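Local coordinates for secreted effector protein sseI (Salmonella enterica subsp. enterica serovar Typhimurium, PDB 4G29) that is a secreted Salmonella virulence factor whose catalytic domain has a papain-like fold and probably acts as a cysteine hydrolase, at residues A[66-71]-A[131-136]; A[74-79]-A[150-155]. All coordinates share one frame; numbering follows the deposited sequence.

Interaction 1: residues A[66-71]-A[131-136]; sequences IFIWDK and KLIYYT
Two neighbouring antiparallel strands of the central sheet meet here, with Phe-67 and Trp-69 hydrogen-bonded in register to Tyr-134 and Leu-132. Phe-67 N gives a bond of 2.9 Å to Tyr-134 O, and Tyr-134 N returns one to Phe-67 O. Trp-69 N reaches Leu-132 O at 2.7 Å, and Leu-132 N bonds back to Trp-69 O. The side chains of these four residues share one face of the sheet. Tyr-134 holds its CG between the backbone N and the carbonyl carbon (chi1 63°), which sets CG on the side of the neighbouring strand. Its OH accepts a hydrogen bond from Trp-69 NE1 at 3.0 Å, and lies 17° out of the indole plane. The same OH sits at the edge of the Phe-67 ring, 3.6 Å from CD2. Phe-67 CB lies over one face of the tyrosine ring, toward its rim. Both strands belong to the antiparallel sheet of the papain-like domain, between strands 78-87 and 164-165. On the opposite face, Ile-66 CG2 touches Ile-133 CG2 at 3.7 Å, and Ile-68 CG1 lies beside Ile-133 CG1. Helix 117-126 packs on this side through Trp-120 and Tyr-124. Past Trp-69, Lys-131 runs alongside Asp-70. Its aliphatic CD meets Ile-68 CG2 at 3.6 Å, and chi4 (-82°) turns NZ to Asp-70 OD1; the salt bridge is modelled at 2.5 Å, which is very short, so its exact length is doubtful.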
loop_
_atom_site.group_PDB
_atom_site.type_symbol
_atom_site.label_atom_id
_atom_site.label_comp_id
_atom_site.label_asym_id
_atom_site.label_seq_id
_atom_site.Cartn_x
_atom_site.Cartn_y
_atom_site.Cartn_z
ATOM N N ILE A 66 5.919 0.832 1.125
ATOM C CA ILE A 66 5.646 2.213 0.796
ATOM C C ILE A 66 6.147 3.186 1.890
ATOM O O ILE A 66 6.040 2.901 3.127
ATOM C CB ILE A 66 4.087 2.418 0.619
ATOM C CG1 ILE A 66 3.522 1.416 -0.378
ATOM C CG2 ILE A 66 3.638 3.909 0.323
ATOM C CD1 ILE A 66 2.104 0.985 -0.036
ATOM N N PHE A 67 6.725 4.318 1.457
ATOM C CA PHE A 67 6.924 5.429 2.376
ATOM C C PHE A 67 6.090 6.646 1.954
ATOM O O PHE A 67 5.911 6.913 0.746
ATOM C CB PHE A 67 8.368 5.884 2.467
ATOM C CG PHE A 67 9.281 4.996 3.313
ATOM C CD1 PHE A 67 8.845 4.394 4.538
ATOM C CD2 PHE A 67 10.630 4.848 2.964
ATOM C CE1 PHE A 67 9.710 3.625 5.306
ATOM C CE2 PHE A 67 11.494 4.017 3.741
ATOM C CZ PHE A 67 11.012 3.462 4.930
ATOM N N ILE A 68 5.644 7.386 2.978
ATOM C CA ILE A 68 4.930 8.648 2.819
ATOM C C ILE A 68 5.687 9.685 3.630
ATOM O O ILE A 68 5.851 9.531 4.863
ATOM C CB ILE A 68 3.469 8.540 3.323
ATOM C CG1 ILE A 68 2.701 7.487 2.520
ATOM C CG2 ILE A 68 2.799 9.931 3.218
ATOM C CD1 ILE A 68 1.500 6.857 3.270
ATOM N N TRP A 69 6.237 10.682 2.938
ATOM C CA TRP A 69 7.071 11.687 3.562
ATOM C C TRP A 69 6.309 12.978 3.482
ATOM O O TRP A 69 5.844 13.357 2.414
ATOM C CB TRP A 69 8.371 11.908 2.790
ATOM C CG TRP A 69 9.404 10.825 2.883
ATOM C CD1 TRP A 69 9.552 9.779 2.042
ATOM C CD2 TRP A 69 10.494 10.766 3.801
ATOM N NE1 TRP A 69 10.643 9.022 2.394
ATOM C CE2 TRP A 69 11.234 9.587 3.490
ATOM C CE3 TRP A 69 10.866 11.532 4.912
ATOM C CZ2 TRP A 69 12.379 9.210 4.201
ATOM C CZ3 TRP A 69 12.010 11.145 5.621
ATOM C CH2 TRP A 69 12.730 9.998 5.277
ATOM N N ASP A 70 6.207 13.665 4.620
ATOM C CA ASP A 70 5.551 14.977 4.716
ATOM C C ASP A 70 6.513 16.121 4.465
ATOM O O ASP A 70 6.137 17.163 3.907
ATOM C CB ASP A 70 4.990 15.159 6.116
ATOM C CG ASP A 70 3.814 14.259 6.401
ATOM O OD1 ASP A 70 3.013 14.014 5.485
ATOM O OD2 ASP A 70 3.675 13.823 7.571
ATOM N N LYS A 71 7.759 15.957 4.895
ATOM C CA LYS A 71 8.778 17.018 4.767
ATOM C C LYS A 71 10.200 16.419 4.773
ATOM O O LYS A 71 10.380 15.325 5.290
ATOM C CB LYS A 71 8.624 18.022 5.921
ATOM C CG LYS A 71 8.679 17.434 7.309
ATOM C CD LYS A 71 8.537 18.486 8.404
ATOM C CE LYS A 71 8.948 17.905 9.768
ATOM N NZ LYS A 71 8.714 18.823 10.933
ATOM N N LYS A 131 2.222 15.282 -0.084
ATOM C CA LYS A 131 3.145 14.308 0.474
ATOM C C LYS A 131 3.860 13.556 -0.649
ATOM O O LYS A 131 3.328 13.381 -1.760
ATOM C CB LYS A 131 2.417 13.314 1.379
ATOM C CG LYS A 131 1.717 13.908 2.628
ATOM C CD LYS A 131 0.743 12.886 3.251
ATOM C CE LYS A 131 -0.125 13.466 4.394
ATOM N NZ LYS A 131 0.594 13.481 5.653
ATOM N N LEU A 132 5.080 13.141 -0.346
ATOM C CA LEU A 132 5.901 12.349 -1.213
ATOM C C LEU A 132 5.647 10.910 -0.906
ATOM O O LEU A 132 5.845 10.452 0.242
ATOM C CB LEU A 132 7.367 12.633 -0.979
ATOM C CG LEU A 132 8.384 11.720 -1.682
ATOM C CD1 LEU A 132 8.331 11.800 -3.226
ATOM C CD2 LEU A 132 9.832 12.000 -1.192
ATOM N N ILE A 133 5.240 10.198 -1.935
ATOM C CA ILE A 133 4.913 8.780 -1.793
ATOM C C ILE A 133 5.683 7.977 -2.834
ATOM O O ILE A 133 5.607 8.271 -4.032
ATOM C CB ILE A 133 3.412 8.525 -1.936
ATOM C CG1 ILE A 133 2.610 9.426 -0.972
ATOM C CG2 ILE A 133 3.126 7.007 -1.726
ATOM C CD1 ILE A 133 1.109 9.167 -0.966
ATOM N N TYR A 134 6.399 6.958 -2.365
ATOM C CA TYR A 134 7.078 5.996 -3.252
ATOM C C TYR A 134 7.061 4.588 -2.648
ATOM O O TYR A 134 6.873 4.436 -1.445
ATOM C CB TYR A 134 8.494 6.494 -3.587
ATOM C CG TYR A 134 9.454 6.626 -2.463
ATOM C CD1 TYR A 134 10.018 5.482 -1.829
ATOM C CD2 TYR A 134 9.809 7.873 -1.997
ATOM C CE1 TYR A 134 10.923 5.643 -0.818
ATOM C CE2 TYR A 134 10.728 8.028 -0.992
ATOM C CZ TYR A 134 11.266 6.938 -0.405
ATOM O OH TYR A 134 12.145 7.126 0.617
ATOM N N TYR A 135 7.360 3.619 -3.493
ATOM C CA TYR A 135 7.314 2.224 -3.133
ATOM C C TYR A 135 8.332 1.372 -3.873
ATOM O O TYR A 135 8.945 1.782 -4.905
ATOM C CB TYR A 135 5.885 1.714 -3.342
ATOM C CG TYR A 135 5.484 1.507 -4.805
ATOM C CD1 TYR A 135 5.874 0.351 -5.481
ATOM C CD2 TYR A 135 4.694 2.443 -5.478
ATOM C CE1 TYR A 135 5.501 0.129 -6.770
ATOM C CE2 TYR A 135 4.340 2.253 -6.788
ATOM C CZ TYR A 135 4.714 1.098 -7.426
ATOM O OH TYR A 135 4.295 0.958 -8.745
ATOM N N THR A 136 8.468 0.136 -3.371
ATOM C CA THR A 136 9.214 -0.869 -4.044
ATOM C C THR A 136 8.433 -2.189 -3.828
ATOM O O THR A 136 7.893 -2.389 -2.750
ATOM C CB THR A 136 10.650 -1.038 -3.454
ATOM O OG1 THR A 136 11.344 0.207 -3.448
ATOM C CG2 THR A 136 11.461 -2.159 -4.197
#

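Interaction 2: residues A[74-79]-A[150-155]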
loop_
_atom_site.group_PDB
_atom_site.type_symbol
_atom_site.label_atom_id
_atom_site.label_comp_id
_atom_site.label_asym_id
_atom_site.label_seq_id
_atom_site.Cartn_x
_atom_site.Cartn_y
_atom_site.Cartn_z
ATOM N N GLU A 74 11.750 15.115 8.235
ATOM C CA GLU A 74 11.036 14.133 9.029
ATOM C C GLU A 74 12.003 13.065 9.445
ATOM O O GLU A 74 12.752 12.581 8.629
ATOM C CB GLU A 74 9.963 13.508 8.158
ATOM C CG GLU A 74 9.010 12.659 8.883
ATOM C CD GLU A 74 7.798 12.353 8.031
ATOM O OE1 GLU A 74 7.851 12.582 6.791
ATOM O OE2 GLU A 74 6.804 11.881 8.614
ATOM N N GLU A 75 11.990 12.700 10.717
ATOM C CA GLU A 75 12.972 11.747 11.219
ATOM C C GLU A 75 12.686 10.304 10.849
ATOM O O GLU A 75 13.618 9.544 10.609
ATOM C CB GLU A 75 13.087 11.894 12.740
ATOM C CG GLU A 75 13.742 13.219 13.175
ATOM C CD GLU A 75 14.134 13.198 14.636
ATOM O OE1 GLU A 75 15.041 12.408 15.015
ATOM O OE2 GLU A 75 13.502 13.940 15.415
ATOM N N ILE A 76 11.404 9.924 10.845
ATOM C CA ILE A 76 10.967 8.588 10.487
ATOM C C ILE A 76 9.767 8.739 9.550
ATOM O O ILE A 76 8.698 9.216 9.974
ATOM C CB ILE A 76 10.569 7.697 11.719
ATOM C CG1 ILE A 76 11.714 7.637 12.731
ATOM C CG2 ILE A 76 10.145 6.272 11.211
ATOM C CD1 ILE A 76 11.448 6.771 14.044
ATOM N N PRO A 77 9.914 8.320 8.297
ATOM C CA PRO A 77 8.766 8.453 7.414
ATOM C C PRO A 77 7.644 7.505 7.814
ATOM O O PRO A 77 7.836 6.584 8.586
ATOM C CB PRO A 77 9.322 7.962 6.068
ATOM C CG PRO A 77 10.363 6.939 6.432
ATOM C CD PRO A 77 11.044 7.669 7.606
ATOM N N THR A 78 6.446 7.794 7.352
ATOM C CA THR A 78 5.330 6.876 7.551
ATOM C C THR A 78 5.446 5.723 6.566
ATOM O O THR A 78 5.684 5.942 5.372
ATOM C CB THR A 78 4.063 7.608 7.377
ATOM O OG1 THR A 78 3.979 8.641 8.366
ATOM C CG2 THR A 78 2.840 6.630 7.461
ATOM N N ASN A 79 5.275 4.512 7.062
ATOM C CA ASN A 79 5.326 3.344 6.188
ATOM C C ASN A 79 3.937 2.770 5.957
ATOM O O ASN A 79 2.940 3.078 6.682
ATOM C CB ASN A 79 6.396 2.333 6.622
ATOM C CG ASN A 79 6.047 1.610 7.912
ATOM O OD1 ASN A 79 4.996 1.898 8.506
ATOM N ND2 ASN A 79 6.893 0.646 8.349
ATOM N N ALA A 150 10.482 1.248 10.293
ATOM C CA ALA A 150 10.093 2.426 11.067
ATOM C C ALA A 150 11.228 2.912 11.951
ATOM O O ALA A 150 10.986 3.393 13.049
ATOM C CB ALA A 150 8.861 2.117 11.905
ATOM N N LEU A 151 12.454 2.804 11.455
ATOM C CA LEU A 151 13.592 3.361 12.131
ATOM C C LEU A 151 14.063 4.641 11.441
ATOM O O LEU A 151 13.695 4.863 10.279
ATOM C CB LEU A 151 14.712 2.316 12.218
ATOM C CG LEU A 151 14.352 1.014 12.954
ATOM C CD1 LEU A 151 15.562 0.119 12.919
ATOM C CD2 LEU A 151 13.915 1.319 14.384
ATOM N N PRO A 152 14.887 5.459 12.131
ATOM C CA PRO A 152 15.281 6.753 11.551
ATOM C C PRO A 152 16.004 6.615 10.207
ATOM O O PRO A 152 16.829 5.675 9.974
ATOM C CB PRO A 152 16.185 7.374 12.619
ATOM C CG PRO A 152 15.893 6.621 13.868
ATOM C CD PRO A 152 15.448 5.279 13.484
ATOM N N ARG A 153 15.675 7.563 9.325
ATOM C CA ARG A 153 16.165 7.595 7.985
ATOM C C ARG A 153 16.307 9.043 7.550
ATOM O O ARG A 153 15.423 9.818 7.788
ATOM C CB ARG A 153 15.063 6.922 7.145
ATOM C CG ARG A 153 15.399 6.578 5.871
ATOM C CD ARG A 153 14.338 5.699 5.266
ATOM N NE ARG A 153 14.143 4.409 5.898
ATOM C CZ ARG A 153 14.501 3.219 5.387
ATOM N NH1 ARG A 153 15.122 3.137 4.214
ATOM N NH2 ARG A 153 14.203 2.101 6.064
ATOM N N GLU A 154 17.360 9.383 6.834
ATOM C CA GLU A 154 17.503 10.741 6.307
ATOM C C GLU A 154 17.175 10.748 4.806
ATOM O O GLU A 154 17.825 10.058 4.029
ATOM C CB GLU A 154 18.912 11.203 6.552
ATOM C CG GLU A 154 19.175 12.626 6.067
ATOM C CD GLU A 154 20.648 12.983 6.104
ATOM O OE1 GLU A 154 21.437 12.195 5.529
ATOM O OE2 GLU A 154 20.989 14.054 6.656
ATOM N N LEU A 155 16.152 11.510 4.417
ATOM C CA LEU A 155 15.618 11.459 3.046
ATOM C C LEU A 155 16.745 11.811 2.055
ATOM O O LEU A 155 16.966 11.133 1.048
ATOM C CB LEU A 155 14.418 12.404 2.896
ATOM C CG LEU A 155 13.867 12.562 1.486
ATOM C CD1 LEU A 155 13.403 11.219 0.907
ATOM C CD2 LEU A 155 12.726 13.576 1.522
HETATM O O HOH W 1 14.881 13.046 6.726
#
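Ile-76 and Pro-152 bring together two loops at the surface of the papain-like domain. Residues 74-77 lead into strand 78-87 of the sheet. Residues 150-155 follow helix 141-147. The direct hydrogen bond between them is a backbone one. Arg-153 N donates to Glu-75 O at 3.1 Å, with an N-H...O angle of 167°. Pro-152 CA adds a CA-H...O contact of 3.4 Å to the same carbonyl oxygen, so two neighbouring residues converge on one acceptor. A water extends the polar link: it lies 2.9 Å from Glu-74 O, to which it can donate, and accepts from Leu-155 N at 3.1 Å. Most van der Waals contact comes from Ile-76. Ile-76 CG2 touches Ala-150 O at 3.5 Å. The other branch lies by the proline, where Ile-76 CG1 is 3.9 Å from Pro-152 CA. Here an aliphatic side chain rests largely on backbone atoms. Pro-77 and Arg-153 cross at about a right angle, and the ring atom CD meets the arginine CB. The charged end of Arg-153 is held within its own loop region. NH1 forms a salt bridge with Glu-158, and NH2 forms one with Asp-149. Asn-79 ND2 bonds to Tyr-148 O, earlier in the same loop as Ala-150. Asn-79 ND2 also lies 4.1 Å from Ala-150 N.

Interactions 1 and 2 adjoin, with centres about 10 Å apart. Strand 61-69 pairs with residues 132-136 in interaction 1 and, on its other side, with strand 78-87. Ile-68 N lies 2.8 Å from Thr-78 O, a probable hydrogen bond. Phe-67 also packs against both loops of interaction 2: its CD1 lies 3.5 Å from Pro-77 CG, and its CZ lies 3.4 Å from Arg-153 NE. Cys-42, His-80 and Asp-95 have a geometry consistent with a papain-like catalytic triad. The side chain of Ile-66 touches this group, whereas that of Asn-79 lies near it without contact. His-80 directly follows Asn-79 and shares backbone hydrogen bonding with Ile-66.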